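Local coordinates for peptidoglycan synthetase penicillin-binding protein 3 (Bifidobacterium adolescentis, PDB 4YE5) that probably binds penicillin and is thought to cross-link peptidoglycan as a transpeptidase in cell-wall synthesis, at residues Lys421-Pro426 / Ala449-Glu455; Ser504-Thr508 / Leu533-Thr539. All blocks are in the same frame, centred on the assembly; numbering follows the deposited sequence.

Contact 1 of 2, residues Lys421-Pro426 / Ala449-Glu455; sequences KGVKKP and ATRVIDE
Run Lys421-Pro426 antiparallel to Ala449-Glu455. Val423 sits opposite Arg451 as the non-hydrogen-bonded pair (CA-CA 4.4 Å) and Lys424 opposite Thr450 as the hydrogen-bonded pair (CA-CA 5.4 Å). In the latter both backbones are satisfied: Lys424 N gives to Thr450 O at 2.9 Å, and Thr450 N gives to Lys424 O at 3.0 Å. Past the Val423-Arg451 pair, Val452 is an extra residue opposite Gly422. Its angles (phi/psi -91/-42), followed by -144/163 at Ile453, turn two consecutive amides onto one carbonyl, so Gly422 O takes Val452 N at 2.8 Å and, weakly, Ile453 N at 3.4 Å. Gly422 itself has phi/psi 92/6, and a CB there would clash with Ile453 O. Lys421 also has positive phi (63/26). Its O receives Arg451 NH1 at 2.9 Å, and the same NH1 reaches Ile453 O at 3.0 Å, while Val423 CG2 lies over a face of the guanidinium, 3.4 Å from Arg451 NH2. On the other face of the ribbon Lys424 CB packs on Val452 CG2 (3.7 Å), and Val452 continues onto Val417 of helix 408-419. A water donates to Glu455 OE2 at 2.9 Å and accepts weakly from Lys421 NZ at 3.5 Å; Lys425 NZ is held by Gln251 O. Together these make a short antiparallel ribbon ending in a classic beta bulge, which follows helix 408-419 and leads into helix 455-470 in the transpeptidase domain.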
loop_
_atom_site.group_PDB
_atom_site.type_symbol
_atom_site.label_atom_id
_atom_site.label_comp_id
_atom_site.label_asym_id
_atom_site.label_seq_id
_atom_site.Cartn_x
_atom_site.Cartn_y
_atom_site.Cartn_z
ATOM N N LYS A 421 18.860 -13.797 7.871
ATOM C CA LYS A 421 19.974 -13.993 8.804
ATOM C C LYS A 421 19.713 -13.421 10.197
ATOM O O LYS A 421 20.655 -13.059 10.904
ATOM C CB LYS A 421 21.276 -13.419 8.221
ATOM C CG LYS A 421 21.720 -14.121 6.928
ATOM C CD LYS A 421 22.815 -13.365 6.221
ATOM C CE LYS A 421 23.478 -14.239 5.171
ATOM N NZ LYS A 421 24.521 -13.479 4.436
ATOM N N GLY A 422 18.439 -13.324 10.580
ATOM C CA GLY A 422 18.087 -12.911 11.934
ATOM C C GLY A 422 17.856 -11.423 12.108
ATOM O O GLY A 422 17.668 -10.939 13.231
ATOM N N VAL A 423 17.874 -10.697 10.988
ATOM C CA VAL A 423 17.758 -9.243 10.995
ATOM C C VAL A 423 16.362 -8.841 10.498
ATOM O O VAL A 423 15.865 -9.368 9.500
ATOM C CB VAL A 423 18.847 -8.580 10.119
ATOM C CG1 VAL A 423 18.593 -7.074 9.952
ATOM C CG2 VAL A 423 20.248 -8.826 10.716
ATOM N N LYS A 424 15.710 -7.945 11.229
ATOM C CA LYS A 424 14.424 -7.409 10.780
ATOM C C LYS A 424 14.613 -5.996 10.244
ATOM O O LYS A 424 15.120 -5.117 10.950
ATOM C CB LYS A 424 13.396 -7.384 11.924
ATOM C CG LYS A 424 12.003 -6.887 11.476
ATOM C CD LYS A 424 10.906 -7.236 12.478
ATOM C CE LYS A 424 10.993 -6.385 13.732
ATOM N NZ LYS A 424 10.704 -4.956 13.466
ATOM N N LYS A 425 14.211 -5.781 8.996
ATOM C CA LYS A 425 14.190 -4.441 8.420
ATOM C C LYS A 425 12.807 -3.816 8.458
ATOM O O LYS A 425 11.803 -4.520 8.437
ATOM C CB LYS A 425 14.678 -4.481 6.976
ATOM C CG LYS A 425 16.187 -4.619 6.847
ATOM C CD LYS A 425 16.623 -4.270 5.440
ATOM C CE LYS A 425 18.119 -4.219 5.324
ATOM N NZ LYS A 425 18.505 -4.177 3.897
ATOM N N PRO A 426 12.742 -2.477 8.502
ATOM C CA PRO A 426 11.423 -1.879 8.290
ATOM C C PRO A 426 10.982 -2.188 6.854
ATOM O O PRO A 426 11.796 -2.111 5.940
ATOM C CB PRO A 426 11.685 -0.378 8.471
ATOM C CG PRO A 426 13.157 -0.210 8.173
ATOM C CD PRO A 426 13.805 -1.471 8.660
ATOM N N ALA A 449 17.161 -1.239 10.841
ATOM C CA ALA A 449 17.348 -2.677 10.905
ATOM C C ALA A 449 17.749 -3.055 12.331
ATOM O O ALA A 449 18.556 -2.374 12.952
ATOM C CB ALA A 449 18.420 -3.101 9.917
ATOM N N THR A 450 17.176 -4.130 12.861
ATOM C CA THR A 450 17.558 -4.583 14.193
ATOM C C THR A 450 17.816 -6.076 14.173
ATOM O O THR A 450 17.115 -6.817 13.485
ATOM C CB THR A 450 16.451 -4.298 15.245
ATOM O OG1 THR A 450 15.314 -5.129 14.977
ATOM C CG2 THR A 450 16.021 -2.845 15.187
ATOM N N ARG A 451 18.787 -6.533 14.950
ATOM C CA ARG A 451 18.980 -7.974 15.059
ATOM C C ARG A 451 17.960 -8.552 16.030
ATOM O O ARG A 451 17.910 -8.141 17.195
ATOM C CB ARG A 451 20.397 -8.328 15.534
ATOM C CG ARG A 451 20.581 -9.848 15.779
ATOM C CD ARG A 451 22.058 -10.302 15.676
ATOM N NE ARG A 451 22.646 -9.927 14.392
ATOM C CZ ARG A 451 22.430 -10.564 13.243
ATOM N NH1 ARG A 451 21.632 -11.628 13.198
ATOM N NH2 ARG A 451 23.012 -10.136 12.135
ATOM N N VAL A 452 17.179 -9.525 15.566
ATOM C CA VAL A 452 16.182 -10.176 16.421
ATOM C C VAL A 452 16.773 -11.412 17.108
ATOM O O VAL A 452 16.540 -11.642 18.301
ATOM C CB VAL A 452 14.909 -10.561 15.617
ATOM C CG1 VAL A 452 13.910 -11.275 16.506
ATOM C CG2 VAL A 452 14.266 -9.312 14.989
ATOM N N ILE A 453 17.539 -12.198 16.346
ATOM C CA ILE A 453 18.176 -13.425 16.829
ATOM C C ILE A 453 19.541 -13.563 16.155
ATOM O O ILE A 453 19.794 -12.931 15.116
ATOM C CB ILE A 453 17.354 -14.695 16.466
ATOM C CG1 ILE A 453 16.907 -14.625 14.999
ATOM C CG2 ILE A 453 16.127 -14.846 17.384
ATOM C CD1 ILE A 453 16.115 -15.854 14.527
ATOM N N ASP A 454 20.400 -14.404 16.725
ATOM C CA ASP A 454 21.691 -14.684 16.108
ATOM C C ASP A 454 21.483 -15.284 14.720
ATOM O O ASP A 454 20.501 -15.996 14.487
ATOM C CB ASP A 454 22.508 -15.665 16.959
ATOM C CG ASP A 454 22.949 -15.079 18.288
ATOM O OD1 ASP A 454 22.697 -13.886 18.575
ATOM O OD2 ASP A 454 23.591 -15.832 19.043
ATOM N N GLU A 455 22.419 -15.009 13.811
ATOM C CA GLU A 455 22.406 -15.603 12.476
ATOM C C GLU A 455 22.414 -17.141 12.527
ATOM O O GLU A 455 21.760 -17.818 11.731
ATOM C CB GLU A 455 23.597 -15.090 11.654
ATOM C CG GLU A 455 23.682 -15.671 10.251
ATOM C CD GLU A 455 24.764 -15.010 9.392
ATOM O OE1 GLU A 455 25.123 -13.832 9.638
ATOM O OE2 GLU A 455 25.268 -15.686 8.480
HETATM O O HOH W 1 26.677 -13.463 7.154
#

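Contact 2 of 2, residues Ser504-Thr508 / Leu533-Thr539; sequences SDYST and LTAGPVT
This is a buried helix-on-sheet contact: the start of helix 535-549 lies against strand 501-510, within the five-stranded antiparallel sheet of the transpeptidase domain, whose fold is that of the beta-lactamase clan. Strand 501-510 has 484-492 on one side and 517-524 on the other, so its backbone is bonded within the sheet and it meets the helix through side chains. The segment axes of 504-508 and 535-539 approach to 7.4 Å at a signed crossing angle of -36°, with N-to-C directions roughly alike. CA atoms come closest at Tyr506-Ala535 (5.5 Å), opening to 7.0 Å at Thr508-Thr539.

Make 535-539 helical (Thr539 N to Ala535 O, 3.1 Å). Build the strand extended, so that the CA-CB bonds of Ser504, Tyr506 and Thr508 point toward the helix and those of Asp505 and Ser507 away. Ser504 (chi1 t) brings OG to 3.1 Å from Ala535 N and accepts its hydrogen bond; the same hydroxyl also bonds Gly532 O, tying the strand to the loop leading into the helix. Tyr506 CB packs on Ala535 CB at 3.7 Å. With chi1 -157° and chi2 -83°, the Tyr506 ring turns a face to Gly536, whose CA stands 3.4 Å from the ring centroid and 14° off the normal, a CH-pi contact. A CB on Gly536 would come within 3.0 Å of Tyr506 CE2, so glycine permits this close approach. At the far end Thr508 OG1 donates to Thr539 OG1 at 3.0 Å, and Thr539 OG1, with chi1 p, donates to Gly536 O at 2.9 Å.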
loop_
_atom_site.group_PDB
_atom_site.type_symbol
_atom_site.label_atom_id
_atom_site.label_comp_id
_atom_site.label_asym_id
_atom_site.label_seq_id
_atom_site.Cartn_x
_atom_site.Cartn_y
_atom_site.Cartn_z
ATOM N N SER A 504 -6.893 -20.336 6.593
ATOM C CA SER A 504 -5.713 -21.134 6.283
ATOM C C SER A 504 -4.599 -20.146 5.945
ATOM O O SER A 504 -4.764 -19.323 5.044
ATOM C CB SER A 504 -6.006 -21.993 5.046
ATOM O OG SER A 504 -4.850 -22.621 4.508
ATOM N N ASP A 505 -3.476 -20.205 6.660
ATOM C CA ASP A 505 -2.350 -19.327 6.343
ATOM C C ASP A 505 -1.107 -20.132 6.043
ATOM O O ASP A 505 -0.978 -21.290 6.459
ATOM C CB ASP A 505 -2.104 -18.206 7.389
ATOM C CG ASP A 505 -1.780 -18.721 8.797
ATOM O OD1 ASP A 505 -1.803 -19.937 9.028
ATOM O OD2 ASP A 505 -1.511 -17.882 9.705
ATOM N N TYR A 506 -0.195 -19.524 5.301
ATOM C CA TYR A 506 0.970 -20.251 4.836
ATOM C C TYR A 506 1.975 -19.208 4.427
ATOM O O TYR A 506 1.629 -18.269 3.726
ATOM C CB TYR A 506 0.591 -21.134 3.627
ATOM C CG TYR A 506 1.526 -22.325 3.384
ATOM C CD1 TYR A 506 2.731 -22.173 2.679
ATOM C CD2 TYR A 506 1.185 -23.605 3.828
ATOM C CE1 TYR A 506 3.588 -23.297 2.440
ATOM C CE2 TYR A 506 2.033 -24.717 3.596
ATOM C CZ TYR A 506 3.224 -24.553 2.901
ATOM O OH TYR A 506 4.056 -25.664 2.678
ATOM N N SER A 507 3.211 -19.358 4.882
ATOM C CA SER A 507 4.237 -18.401 4.555
ATOM C C SER A 507 5.491 -19.164 4.146
ATOM O O SER A 507 5.955 -20.060 4.858
ATOM C CB SER A 507 4.491 -17.463 5.735
ATOM O OG SER A 507 5.398 -16.438 5.366
ATOM N N THR A 508 6.026 -18.791 2.989
ATOM C CA THR A 508 7.111 -19.511 2.366
ATOM C C THR A 508 8.312 -18.605 2.089
ATOM O O THR A 508 8.156 -17.476 1.604
ATOM C CB THR A 508 6.663 -20.067 0.997
ATOM O OG1 THR A 508 5.523 -20.919 1.184
ATOM C CG2 THR A 508 7.805 -20.883 0.383
ATOM N N LEU A 533 -5.239 -26.640 4.505
ATOM C CA LEU A 533 -3.887 -26.432 3.959
ATOM C C LEU A 533 -3.887 -25.790 2.562
ATOM O O LEU A 533 -2.861 -25.718 1.889
ATOM C CB LEU A 533 -3.131 -27.771 3.924
ATOM C CG LEU A 533 -2.664 -28.164 5.334
ATOM C CD1 LEU A 533 -2.494 -29.650 5.450
ATOM C CD2 LEU A 533 -1.353 -27.435 5.679
ATOM N N THR A 534 -5.048 -25.318 2.137
ATOM C CA THR A 534 -5.204 -24.752 0.802
ATOM C C THR A 534 -4.252 -23.570 0.536
ATOM O O THR A 534 -3.816 -23.368 -0.593
ATOM C CB THR A 534 -6.674 -24.336 0.557
ATOM O OG1 THR A 534 -7.519 -25.483 0.742
ATOM C CG2 THR A 534 -6.871 -23.839 -0.873
ATOM N N ALA A 535 -3.918 -22.796 1.562
ATOM C CA ALA A 535 -3.016 -21.663 1.322
ATOM C C ALA A 535 -1.631 -22.093 0.812
ATOM O O ALA A 535 -0.978 -21.339 0.102
ATOM C CB ALA A 535 -2.895 -20.756 2.557
ATOM N N GLY A 536 -1.201 -23.307 1.151
ATOM C CA GLY A 536 0.085 -23.826 0.677
ATOM C C GLY A 536 0.295 -23.845 -0.839
ATOM O O GLY A 536 1.212 -23.211 -1.343
ATOM N N PRO A 537 -0.543 -24.588 -1.578
ATOM C CA PRO A 537 -0.394 -24.642 -3.046
ATOM C C PRO A 537 -0.528 -23.247 -3.669
ATOM O O PRO A 537 0.085 -22.971 -4.684
ATOM C CB PRO A 537 -1.577 -25.514 -3.479
ATOM C CG PRO A 537 -1.823 -26.432 -2.257
ATOM C CD PRO A 537 -1.582 -25.507 -1.083
ATOM N N VAL A 538 -1.324 -22.381 -3.054
ATOM C CA VAL A 538 -1.465 -21.009 -3.551
ATOM C C VAL A 538 -0.132 -20.257 -3.438
ATOM O O VAL A 538 0.252 -19.578 -4.372
ATOM C CB VAL A 538 -2.647 -20.259 -2.868
ATOM C CG1 VAL A 538 -2.845 -18.825 -3.468
ATOM C CG2 VAL A 538 -3.937 -21.087 -3.017
ATOM N N THR A 539 0.611 -20.409 -2.335
ATOM C CA THR A 539 1.895 -19.704 -2.256
ATOM C C THR A 539 2.842 -20.255 -3.306
ATOM O O THR A 539 3.651 -19.527 -3.858
ATOM C CB THR A 539 2.586 -19.816 -0.874
ATOM O OG1 THR A 539 3.149 -21.131 -0.714
ATOM C CG2 THR A 539 1.599 -19.516 0.250
#

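Contacts 1 and 2 belong to the same transpeptidase domain and follow one another along the chain. Their centres are 25 Å apart and their nearest atoms about 13 Å, so they do not touch. Helix 290-299 offers one link. Contact 1 meets it toward its C-terminal end, where Ile453 packs on Ser295 and Gln299, and Gln299 also accepts from Asp454 N. On the face of strand 501-510 turned away from contact 2's helix, Asp505 touches Ile288, just before helix 290-299 and between Ser287 and Lys290 of a probable SxxK active-site motif; the backbone of Ser507 bonds Lys486, in a probable K(T/S)G-type motif. Contact 2 thus backs the probable active site.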